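Long-range contact in acetylxylan esterase (Geobacillus stearothermophilus, PDB 5BN1), which removes acetyl side groups from the xylose units of xylan and xylo-oligosaccharides during plant biomass degradation: residues 3-17 with 77-91. The protein carries 1 engineered substitution. Numbering follows the deposited sequence.
Sequences IGSGEKLLFIGDSIT and VIAQKPDWVSIMIGI
Val77 CG2, from helix 66-78, packs against Ile12 CD1 at 3.5 Å. Here strands 8-13 and 84-88 pair in parallel within the central sheet of the SGNH (GDSL) hydrolase fold, and the helix lies against the face bearing Leu10 and Ile12. Gln80 lays CB and CG on Leu10 CD1. Gln80 O accepts a hydrogen bond from Lys8 NZ (2.8 Å) on an in-plane lone pair. The lysine chain bends at chi3 (-89°) to reach it, and a water joins the same NZ to Gln80 OE1, while Gln80 NE2 binds Glu75 O. Asp83 OD2 accepts from Lys8 N at 2.8 Å through its anti lone pair, while OD1 pairs with Lys129. Lys8 O accepts from both Asp83 N and Trp84 N. Leu10 N and Ile12 N donate to Trp84 O and Ser86 O; their O atoms accept from Ser86 N and Met88 N.

Trp84 sits on the other face of the sheet. Ile3 CG1 lies over the Trp84 five-membered ring, 3.9 Å from the centroid, a CH-pi contact. At the ring edge Trp84 NE1 donates to Glu7 OE2 (2.9 Å), with the N-H bent to 137°. Gly4 N reaches that oxygen from the opposite face of the carboxylate. Ser86 CB meets Phe11 CD1 at 3.6 Å, and Ser86 OG shares a water with Ile12 O. Met88 CE touches Ile16 CG2 close to the probable nucleophile Ser15. Two waters link Asp14 OD2 to Gly90 N and Ile91 N, just before the probable oxyanion-hole residue Asn92. Asp14 OD1 caps helix 15-18, accepting from Ile16 N at 3.1 Å.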
loop_
_atom_site.group_PDB
_atom_site.type_symbol
_atom_site.label_atom_id
_atom_site.label_comp_id
_atom_site.label_asym_id
_atom_site.label_seq_id
_atom_site.Cartn_x
_atom_site.Cartn_y
_atom_site.Cartn_z
ATOM N N ILE A 3 1.366 -29.964 -32.685
ATOM C CA ILE A 3 1.461 -28.565 -32.956
ATOM C C ILE A 3 2.820 -28.265 -33.653
ATOM O O ILE A 3 3.740 -28.981 -33.399
ATOM C CB ILE A 3 1.362 -27.846 -31.603
ATOM C CG1 ILE A 3 -0.087 -28.156 -31.055
ATOM C CG2 ILE A 3 1.471 -26.389 -31.819
ATOM C CD1 ILE A 3 -0.424 -27.339 -29.876
ATOM N N GLY A 4 2.834 -27.313 -34.540
ATOM C CA GLY A 4 4.088 -27.027 -35.281
ATOM C C GLY A 4 4.603 -25.698 -35.005
ATOM O O GLY A 4 3.933 -24.810 -34.612
ATOM N N SER A 5 5.848 -25.481 -35.492
ATOM C CA SER A 5 6.453 -24.206 -35.396
ATOM C C SER A 5 5.759 -23.117 -36.113
ATOM O O SER A 5 5.256 -23.301 -37.193
ATOM C CB SER A 5 7.937 -24.414 -35.888
ATOM O OG SER A 5 8.798 -23.614 -35.199
ATOM N N GLY A 6 5.717 -21.942 -35.559
ATOM C CA GLY A 6 5.102 -20.826 -36.164
ATOM C C GLY A 6 3.606 -20.780 -35.906
ATOM O O GLY A 6 2.987 -19.755 -36.261
ATOM N N GLU A 7 3.119 -21.790 -35.190
ATOM C CA GLU A 7 1.622 -21.830 -34.918
ATOM C C GLU A 7 1.281 -21.203 -33.585
ATOM O O GLU A 7 2.163 -21.102 -32.728
ATOM C CB GLU A 7 1.087 -23.161 -34.872
ATOM C CG GLU A 7 1.026 -23.839 -36.259
ATOM C CD GLU A 7 0.801 -25.299 -36.228
ATOM O OE1 GLU A 7 1.088 -25.781 -37.337
ATOM O OE2 GLU A 7 0.542 -26.149 -35.277
ATOM N N LYS A 8 0.104 -20.589 -33.524
ATOM C CA LYS A 8 -0.384 -19.895 -32.346
ATOM C C LYS A 8 -1.351 -20.825 -31.620
ATOM O O LYS A 8 -2.344 -21.303 -32.132
ATOM C CB LYS A 8 -1.068 -18.615 -32.641
ATOM C CG LYS A 8 -1.649 -17.936 -31.442
ATOM C CD LYS A 8 -2.477 -16.697 -31.746
ATOM C CE LYS A 8 -1.770 -15.438 -31.800
ATOM N NZ LYS A 8 -2.591 -14.229 -31.929
ATOM N N LEU A 9 -1.055 -21.099 -30.333
ATOM C CA LEU A 9 -1.838 -21.967 -29.471
ATOM C C LEU A 9 -2.439 -21.084 -28.424
ATOM O O LEU A 9 -1.715 -20.368 -27.706
ATOM C CB LEU A 9 -0.955 -23.029 -28.830
ATOM C CG LEU A 9 -1.487 -23.780 -27.588
ATOM C CD1 LEU A 9 -2.796 -24.515 -27.885
ATOM C CD2 LEU A 9 -0.448 -24.784 -27.196
ATOM N N LEU A 10 -3.769 -21.056 -28.320
ATOM C CA LEU A 10 -4.491 -20.194 -27.462
ATOM C C LEU A 10 -5.216 -21.066 -26.483
ATOM O O LEU A 10 -5.960 -21.976 -26.829
ATOM C CB LEU A 10 -5.487 -19.299 -28.198
ATOM C CG LEU A 10 -6.324 -18.327 -27.434
ATOM C CD1 LEU A 10 -6.687 -17.163 -28.352
ATOM C CD2 LEU A 10 -7.635 -18.922 -26.967
ATOM N N PHE A 11 -5.065 -20.783 -25.158
ATOM C CA PHE A 11 -5.741 -21.496 -24.071
ATOM C C PHE A 11 -6.813 -20.592 -23.537
ATOM O O PHE A 11 -6.668 -19.391 -23.323
ATOM C CB PHE A 11 -4.752 -21.803 -22.929
ATOM C CG PHE A 11 -3.730 -22.834 -23.235
ATOM C CD1 PHE A 11 -3.937 -24.106 -22.857
ATOM C CD2 PHE A 11 -2.466 -22.446 -23.767
ATOM C CE1 PHE A 11 -3.002 -25.110 -23.067
ATOM C CE2 PHE A 11 -1.513 -23.421 -23.940
ATOM C CZ PHE A 11 -1.749 -24.726 -23.622
ATOM N N ILE A 12 -7.983 -21.238 -23.306
ATOM C CA ILE A 12 -9.108 -20.535 -22.755
ATOM C C ILE A 12 -9.805 -21.434 -21.700
ATOM O O ILE A 12 -9.755 -22.664 -21.743
ATOM C CB ILE A 12 -10.054 -19.911 -23.789
ATOM C CG1 ILE A 12 -10.968 -18.839 -23.190
ATOM C CG2 ILE A 12 -10.785 -21.030 -24.530
ATOM C CD1 ILE A 12 -11.723 -17.947 -24.194
ATOM N N GLY A 13 -10.356 -20.772 -20.671
ATOM C CA GLY A 13 -10.947 -21.439 -19.594
ATOM C C GLY A 13 -11.161 -20.459 -18.440
ATOM O O GLY A 13 -11.336 -19.270 -18.607
ATOM N N ASP A 14 -11.188 -21.074 -17.230
ATOM C CA ASP A 14 -11.466 -20.380 -15.940
ATOM C C ASP A 14 -10.173 -20.103 -15.148
ATOM O O ASP A 14 -9.144 -20.011 -15.735
ATOM C CB ASP A 14 -12.518 -21.199 -15.220
ATOM C CG ASP A 14 -12.105 -22.580 -14.973
ATOM O OD1 ASP A 14 -10.894 -22.867 -14.831
ATOM O OD2 ASP A 14 -12.951 -23.489 -14.996
ATOM N N SER A 15 -10.321 -20.035 -13.830
ATOM C CA SER A 15 -9.107 -19.759 -13.033
ATOM C C SER A 15 -8.000 -20.748 -13.198
ATOM O O SER A 15 -6.820 -20.407 -13.094
ATOM C CB SER A 15 -9.388 -19.697 -11.525
ATOM O OG SER A 15 -10.008 -20.930 -11.106
ATOM N N ILE A 16 -8.287 -21.987 -13.488
ATOM C CA ILE A 16 -7.261 -23.058 -13.626
ATOM C C ILE A 16 -6.366 -22.670 -14.775
ATOM O O ILE A 16 -5.177 -22.983 -14.773
ATOM C CB ILE A 16 -7.903 -24.467 -13.731
ATOM C CG1 ILE A 16 -8.860 -24.721 -12.577
ATOM C CG2 ILE A 16 -6.773 -25.519 -13.796
ATOM C CD1 ILE A 16 -8.317 -24.563 -11.200
ATOM N N THR A 17 -6.973 -22.123 -15.828
ATOM C CA THR A 17 -6.300 -21.658 -17.005
ATOM C C THR A 17 -5.620 -20.301 -16.734
ATOM O O THR A 17 -4.417 -20.133 -17.027
ATOM C CB THR A 17 -7.225 -21.671 -18.260
ATOM O OG1 THR A 17 -7.649 -23.006 -18.415
ATOM C CG2 THR A 17 -6.464 -21.186 -19.506
ATOM N N VAL A 77 -11.120 -15.177 -28.755
ATOM C CA VAL A 77 -10.685 -16.307 -29.477
ATOM C C VAL A 77 -10.608 -15.949 -30.975
ATOM O O VAL A 77 -9.537 -15.928 -31.535
ATOM C CB VAL A 77 -11.547 -17.548 -29.269
ATOM C CG1 VAL A 77 -11.110 -18.721 -30.022
ATOM C CG2 VAL A 77 -11.577 -17.906 -27.740
ATOM N N ILE A 78 -11.780 -15.748 -31.570
ATOM C CA ILE A 78 -11.794 -15.592 -33.064
ATOM C C ILE A 78 -10.898 -14.508 -33.537
ATOM O O ILE A 78 -10.083 -14.764 -34.447
ATOM C CB ILE A 78 -13.270 -15.361 -33.548
ATOM C CG1 ILE A 78 -14.183 -16.502 -33.150
ATOM C CG2 ILE A 78 -13.228 -15.272 -35.109
ATOM C CD1 ILE A 78 -13.780 -17.834 -33.400
ATOM N N ALA A 79 -10.940 -13.359 -32.933
ATOM C CA ALA A 79 -10.217 -12.179 -33.373
ATOM C C ALA A 79 -8.693 -12.341 -33.150
ATOM O O ALA A 79 -7.925 -11.599 -33.742
ATOM C CB ALA A 79 -10.759 -10.979 -32.706
ATOM N N GLN A 80 -8.265 -13.306 -32.321
ATOM C CA GLN A 80 -6.835 -13.625 -32.107
ATOM C C GLN A 80 -6.220 -14.466 -33.162
ATOM O O GLN A 80 -5.024 -14.765 -33.163
ATOM C CB GLN A 80 -6.665 -14.357 -30.739
ATOM C CG GLN A 80 -7.282 -13.609 -29.602
ATOM C CD GLN A 80 -6.776 -12.177 -29.374
ATOM O OE1 GLN A 80 -5.593 -11.907 -29.486
ATOM N NE2 GLN A 80 -7.675 -11.268 -29.043
ATOM N N LYS A 81 -7.048 -14.953 -34.077
ATOM C CA LYS A 81 -6.616 -15.831 -35.140
ATOM C C LYS A 81 -5.699 -16.918 -34.737
ATOM O O LYS A 81 -4.630 -17.117 -35.284
ATOM C CB LYS A 81 -5.934 -14.967 -36.228
ATOM C CG LYS A 81 -6.771 -13.785 -36.689
ATOM C CD LYS A 81 -8.059 -14.264 -37.380
ATOM C CE LYS A 81 -8.879 -13.123 -38.011
ATOM N NZ LYS A 81 -7.960 -12.480 -38.994
ATOM N N PRO A 82 -6.084 -17.715 -33.745
ATOM C CA PRO A 82 -5.287 -18.827 -33.446
ATOM C C PRO A 82 -5.244 -19.958 -34.363
ATOM O O PRO A 82 -6.173 -20.205 -35.144
ATOM C CB PRO A 82 -5.921 -19.319 -32.096
ATOM C CG PRO A 82 -7.409 -18.981 -32.324
ATOM C CD PRO A 82 -7.384 -17.691 -33.011
ATOM N N ASP A 83 -4.200 -20.742 -34.309
ATOM C CA ASP A 83 -4.119 -22.003 -35.020
ATOM C C ASP A 83 -4.647 -23.201 -34.305
ATOM O O ASP A 83 -5.317 -24.054 -34.780
ATOM C CB ASP A 83 -2.689 -22.279 -35.448
ATOM C CG ASP A 83 -2.149 -21.198 -36.326
ATOM O OD1 ASP A 83 -2.758 -21.052 -37.509
ATOM O OD2 ASP A 83 -1.270 -20.378 -35.986
ATOM N N TRP A 84 -4.484 -23.188 -32.928
ATOM C CA TRP A 84 -4.971 -24.198 -32.096
ATOM C C TRP A 84 -5.638 -23.530 -30.868
ATOM O O TRP A 84 -5.156 -22.495 -30.388
ATOM C CB TRP A 84 -3.875 -25.083 -31.551
ATOM C CG TRP A 84 -3.283 -25.969 -32.509
ATOM C CD1 TRP A 84 -2.311 -25.651 -33.392
ATOM C CD2 TRP A 84 -3.653 -27.344 -32.734
ATOM N NE1 TRP A 84 -2.071 -26.777 -34.184
ATOM C CE2 TRP A 84 -2.873 -27.804 -33.800
ATOM C CE3 TRP A 84 -4.614 -28.185 -32.183
ATOM C CZ2 TRP A 84 -2.998 -29.078 -34.298
ATOM C CZ3 TRP A 84 -4.694 -29.487 -32.651
ATOM C CH2 TRP A 84 -3.887 -29.904 -33.688
ATOM N N VAL A 85 -6.823 -24.048 -30.535
ATOM C CA VAL A 85 -7.564 -23.564 -29.370
ATOM C C VAL A 85 -7.787 -24.698 -28.415
ATOM O O VAL A 85 -8.342 -25.744 -28.674
ATOM C CB VAL A 85 -8.946 -22.936 -29.738
ATOM C CG1 VAL A 85 -9.716 -22.438 -28.493
ATOM C CG2 VAL A 85 -8.766 -21.786 -30.648
ATOM N N SER A 86 -7.299 -24.499 -27.166
ATOM C CA SER A 86 -7.446 -25.405 -26.032
ATOM C C SER A 86 -8.505 -24.810 -25.069
ATOM O O SER A 86 -8.444 -23.639 -24.710
ATOM C CB SER A 86 -6.155 -25.619 -25.211
ATOM O OG SER A 86 -6.342 -26.495 -24.171
ATOM N N ILE A 87 -9.524 -25.619 -24.815
ATOM C CA ILE A 87 -10.655 -25.229 -23.964
ATOM C C ILE A 87 -10.673 -26.142 -22.758
ATOM O O ILE A 87 -10.736 -27.356 -22.833
ATOM C CB ILE A 87 -12.038 -25.335 -24.692
ATOM C CG1 ILE A 87 -11.910 -24.572 -26.009
ATOM C CG2 ILE A 87 -13.147 -24.878 -23.771
ATOM C CD1 ILE A 87 -13.086 -24.962 -26.948
ATOM N N MET A 88 -10.742 -25.533 -21.532
ATOM C CA MET A 88 -11.017 -26.270 -20.284
ATOM C C MET A 88 -12.004 -25.445 -19.493
ATOM O O MET A 88 -11.757 -24.424 -18.879
ATOM C CB MET A 88 -9.781 -26.567 -19.396
ATOM C CG MET A 88 -10.155 -27.441 -18.233
ATOM S SD MET A 88 -8.791 -28.285 -17.407
ATOM C CE MET A 88 -7.720 -26.905 -17.097
ATOM N N ILE A 89 -13.272 -25.946 -19.576
ATOM C CA ILE A 89 -14.405 -25.237 -18.961
ATOM C C ILE A 89 -15.416 -26.238 -18.460
ATOM O O ILE A 89 -15.516 -27.393 -18.919
ATOM C CB ILE A 89 -15.038 -24.246 -19.934
ATOM C CG1 ILE A 89 -15.829 -23.114 -19.248
ATOM C CG2 ILE A 89 -15.872 -25.039 -21.016
ATOM C CD1 ILE A 89 -14.903 -22.065 -18.602
ATOM N N GLY A 90 -16.106 -25.850 -17.384
ATOM C CA GLY A 90 -17.129 -26.715 -16.699
ATOM C C GLY A 90 -17.016 -26.770 -15.208
ATOM O O GLY A 90 -17.971 -27.069 -14.548
ATOM N N ILE A 91 -15.807 -26.506 -14.650
ATOM C CA ILE A 91 -15.719 -26.520 -13.213
ATOM C C ILE A 91 -16.719 -25.592 -12.544
ATOM O O ILE A 91 -17.394 -26.001 -11.607
ATOM C CB ILE A 91 -14.295 -26.215 -12.750
ATOM C CG1 ILE A 91 -13.381 -27.394 -13.033
ATOM C CG2 ILE A 91 -14.265 -25.932 -11.216
ATOM C CD1 ILE A 91 -11.891 -27.165 -12.842
HETATM O O HOH W 1 -3.436 -13.458 -29.437
HETATM O O HOH W 2 -2.387 -14.983 -35.055
HETATM O O HOH W 3 -7.348 -24.805 -22.019
HETATM O O HOH W 4 -15.604 -23.471 -15.608
HETATM O O HOH W 5 -13.116 -26.014 -16.039
HETATM O O HOH W 6 -9.827 -23.857 -17.116
#